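Local coordinates for NudC domain-containing protein 2 (Mus musculus, PDB 2RH0), which may regulate the LIS1/dynein pathway by stabilising LIS1 together with the Hsp90 chaperone, at residues K88-D92 with A93-W97; S99-E102 with S103-A106. All coordinates share one frame; numbering follows the deposited sequence.

Contact 1: K88-D92 with A93-W97; sequences KTKRD and AANCW
A type I beta turn from Asp92 to Asn95, in the loop that follows strand 81-87, folds this piece of chain back on itself and brings Asn95 and Trp97 up to Lys88. Two bonds join the turn's ends. Asn95 N donates to Asp92 O at 2.9 Å, closing the turn. In return Asn95 OD1 takes Asp92 N at 2.9 Å, in the amide carbonyl plane on a lone pair. With CG beside its own backbone N (chi1 -58°), the Asn95 amide swings back over the start of the turn. It crosses Lys90 at about a right angle, ND2 lying 3.4 Å from Lys90 CB, and runs alongside the Asp92 carboxylate with the two planes 33° apart.

In this arm of the CS domain, Lys88 stretches out fully beyond CG, past the Trp97 indole. Its CE makes a CH-pi contact over the five-membered ring of Trp97, 4.2 Å from the centroid, and its NZ donates to Asn95 O at 3.1 Å. The same ammonium also binds Thr21 O and Gln20 OE1 of the second subunit, so replacing Lys88 with an alanine would probably leave Asn95 O and the two acceptors of the second subunit without their donor and one indole face without its methylene cover. At the ring's edge, in plane, Trp97 NE1 donates to a water at 3.0 Å, which in turn donates to Lys90 O.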
# COMPACT_ATOMS: atom_id res chain seq x y z
N LYS A 88 -2.95 19.18 2.64
CA LYS A 88 -4.15 19.54 3.42
C LYS A 88 -4.04 20.99 3.92
O LYS A 88 -2.99 21.40 4.36
CB LYS A 88 -4.29 18.62 4.63
CG LYS A 88 -4.57 17.12 4.32
CD LYS A 88 -4.66 16.34 5.60
CE LYS A 88 -4.89 14.85 5.36
NZ LYS A 88 -4.92 14.06 6.66
N THR A 89 -5.13 21.76 3.87
CA THR A 89 -5.14 23.08 4.47
C THR A 89 -5.07 22.92 6.01
O THR A 89 -4.33 23.63 6.68
CB THR A 89 -6.41 23.84 4.08
OG1 THR A 89 -6.48 23.99 2.65
CG2 THR A 89 -6.44 25.23 4.73
N LYS A 90 -5.82 21.96 6.55
CA LYS A 90 -5.86 21.65 8.01
C LYS A 90 -5.16 20.30 8.26
O LYS A 90 -5.58 19.27 7.71
CB LYS A 90 -7.33 21.60 8.48
CG LYS A 90 -8.09 22.93 8.34
CD LYS A 90 -9.59 22.73 8.32
CE LYS A 90 -10.13 22.37 6.93
NZ LYS A 90 -10.42 23.51 6.02
N ARG A 91 -4.10 20.32 9.08
CA ARG A 91 -3.19 19.17 9.23
C ARG A 91 -3.07 18.57 10.66
O ARG A 91 -1.99 18.14 11.06
CB ARG A 91 -1.79 19.61 8.74
CG ARG A 91 -1.79 20.00 7.30
CD ARG A 91 -0.54 20.69 6.81
NE ARG A 91 -1.00 21.91 6.14
CZ ARG A 91 -0.57 23.15 6.35
NH1 ARG A 91 0.47 23.38 7.14
NH2 ARG A 91 -1.13 24.17 5.70
N ASP A 92 -4.16 18.56 11.41
CA ASP A 92 -4.18 17.95 12.75
C ASP A 92 -4.56 16.46 12.62
O ASP A 92 -5.13 16.06 11.59
CB ASP A 92 -5.23 18.66 13.63
CG ASP A 92 -5.00 20.17 13.72
OD1 ASP A 92 -3.81 20.61 13.75
OD2 ASP A 92 -6.01 20.92 13.78
N ALA A 93 -4.30 15.65 13.65
CA ALA A 93 -4.78 14.25 13.63
C ALA A 93 -6.33 14.22 13.56
O ALA A 93 -6.92 13.21 13.13
CB ALA A 93 -4.25 13.42 14.82
N ALA A 94 -6.97 15.31 14.00
CA ALA A 94 -8.44 15.50 13.91
C ALA A 94 -8.92 15.89 12.50
O ALA A 94 -10.12 16.07 12.30
CB ALA A 94 -8.90 16.56 14.90
N ASN A 95 -8.00 16.06 11.56
CA ASN A 95 -8.32 16.26 10.14
C ASN A 95 -8.00 14.98 9.36
O ASN A 95 -7.32 14.97 8.35
CB ASN A 95 -7.53 17.42 9.58
CG ASN A 95 -7.79 18.71 10.33
OD1 ASN A 95 -6.89 19.26 10.97
ND2 ASN A 95 -9.04 19.21 10.26
N CYS A 96 -8.48 13.87 9.88
CA CYS A 96 -8.33 12.62 9.21
C CYS A 96 -9.48 12.53 8.20
O CYS A 96 -10.64 12.52 8.60
CB CYS A 96 -8.43 11.53 10.23
SG CYS A 96 -8.23 9.91 9.50
N TRP A 97 -9.18 12.49 6.90
CA TRP A 97 -10.23 12.42 5.89
C TRP A 97 -10.86 11.05 5.91
O TRP A 97 -10.16 10.07 5.96
CB TRP A 97 -9.65 12.65 4.49
CG TRP A 97 -9.21 14.07 4.20
CD1 TRP A 97 -8.81 15.01 5.10
CD2 TRP A 97 -9.03 14.64 2.91
NE1 TRP A 97 -8.44 16.18 4.44
CE2 TRP A 97 -8.55 15.97 3.09
CE3 TRP A 97 -9.25 14.19 1.61
CZ2 TRP A 97 -8.30 16.81 2.03
CZ3 TRP A 97 -9.00 15.04 0.56
CH2 TRP A 97 -8.53 16.33 0.77
O HOH W 1 -7.87 18.46 6.31

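Contact 2: S99-E102 with S103-A106; sequences SLLE and SEYA
Residues 99-106 form a tight antiparallel reversal at the interface with the second subunit, where Leu101 faces Glu104 and Ser99 faces Ala106. Glu102 and Ser103 make the bend. Leu101 and Glu104 are a hydrogen-bonded pair, Leu101 N donating to Glu104 O at 3.1 Å, and the neighbouring Leu100 N donates to Tyr105 O, also at 3.1 Å. Ser99 and Ala106 close the reversal as a non-hydrogen-bonded pair. Packing is tight there, with Ser99 CB only 3.4 Å from Ala106 CA. Ser99 OG sits between its backbone N and carbonyl carbon (chi1 65°), and from there donates to Leu101 O, at a distance of 2.5 Å that is unusually short and so not to be pressed.

This short beta hairpin is not flat: the chain bends at Leu100 and again at Tyr105, whose backbone takes left-handed helical angles (59°/54°). Leu101 and Glu104 share one face of it. The side chains of Leu101 and Tyr105 run side by side in the same direction. Leu101 CD1 meets the edge of the phenol near its plane, 3.8 Å from Tyr105 CE2, while Glu104 CG lies over the centre of one face of the Tyr105 ring, 3.7 Å above the plane. Aliphatic groups thus border the phenol at an edge and on a face. Leu100 joins closer to the backbone, its CB 3.9 Å from Tyr105 CB. The second subunit takes the polar ends: Tyr105 OH is hydrogen-bonded to Trp15 NE1 of that chain, the two rings packing edge-to-face, and Glu102 OE2 forms a salt bridge with Lys62 of the second subunit.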
# COMPACT_ATOMS: atom_id res chain seq x y z
N SER A 99 -13.06 10.00 3.47
CA SER A 99 -13.22 9.65 2.05
C SER A 99 -12.36 10.61 1.27
O SER A 99 -11.92 11.64 1.82
CB SER A 99 -14.68 9.75 1.61
OG SER A 99 -15.09 11.11 1.69
N LEU A 100 -12.07 10.26 0.02
CA LEU A 100 -11.25 11.10 -0.84
C LEU A 100 -12.06 12.27 -1.34
O LEU A 100 -11.65 13.41 -1.26
CB LEU A 100 -10.75 10.31 -2.04
CG LEU A 100 -9.80 11.05 -2.94
CD1 LEU A 100 -8.65 11.59 -2.15
CD2 LEU A 100 -9.40 10.18 -4.12
N LEU A 101 -13.22 11.96 -1.87
CA LEU A 101 -14.09 13.01 -2.39
C LEU A 101 -15.19 13.10 -1.37
O LEU A 101 -15.35 12.19 -0.55
CB LEU A 101 -14.59 12.69 -3.79
CG LEU A 101 -13.55 12.47 -4.90
CD1 LEU A 101 -14.24 12.25 -6.24
CD2 LEU A 101 -12.52 13.60 -4.97
N GLU A 102 -15.91 14.20 -1.42
CA GLU A 102 -17.02 14.47 -0.55
C GLU A 102 -18.00 13.27 -0.53
O GLU A 102 -18.41 12.82 0.52
CB GLU A 102 -17.69 15.77 -1.02
CG GLU A 102 -18.64 16.45 -0.05
CD GLU A 102 -19.39 17.64 -0.69
OE1 GLU A 102 -19.89 17.52 -1.83
OE2 GLU A 102 -19.49 18.71 -0.05
N SER A 103 -18.31 12.68 -1.68
CA SER A 103 -19.33 11.65 -1.71
C SER A 103 -18.86 10.43 -2.45
O SER A 103 -19.65 9.80 -3.17
CB SER A 103 -20.59 12.18 -2.40
OG SER A 103 -21.10 13.29 -1.68
N GLU A 104 -17.59 10.08 -2.31
CA GLU A 104 -17.09 8.98 -3.08
C GLU A 104 -15.73 8.57 -2.53
O GLU A 104 -14.98 9.40 -1.99
CB GLU A 104 -17.01 9.40 -4.54
CG GLU A 104 -17.08 8.29 -5.58
CD GLU A 104 -17.44 8.81 -6.99
OE1 GLU A 104 -17.64 10.06 -7.19
OE2 GLU A 104 -17.55 7.93 -7.89
N TYR A 105 -15.43 7.30 -2.69
CA TYR A 105 -14.20 6.71 -2.19
C TYR A 105 -14.05 6.85 -0.68
O TYR A 105 -13.07 7.36 -0.16
CB TYR A 105 -13.04 7.30 -2.95
CG TYR A 105 -13.28 7.34 -4.46
CD1 TYR A 105 -13.51 6.16 -5.18
CD2 TYR A 105 -13.25 8.54 -5.16
CE1 TYR A 105 -13.71 6.19 -6.54
CE2 TYR A 105 -13.46 8.57 -6.53
CZ TYR A 105 -13.69 7.40 -7.21
OH TYR A 105 -13.89 7.47 -8.58
N ALA A 106 -15.08 6.39 0.01
CA ALA A 106 -15.10 6.41 1.44
C ALA A 106 -14.40 5.15 1.97
O ALA A 106 -14.50 4.10 1.38
CB ALA A 106 -16.55 6.44 1.94

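How the contacts relate
The two contacts come in series along the chain, contact 1 first and contact 2 just after it, with centres about 15 Å apart and no touch between them beyond the adjoining sequence. Both follow strand 81-87 and precede helix 109-127, contact 2 including the short strand 104-106; contact 1 also rests on that helix, through Lys88 and Cys96 on Leu119, and Ala93 O bonded to Gln116. Their centres lie about 23 and 22 Å from the centre of the chain, on the same side of it. The stretch after strand 81-87 thus packs against the second subunit, an arrangement consistent with exchange of this part between the two subunits.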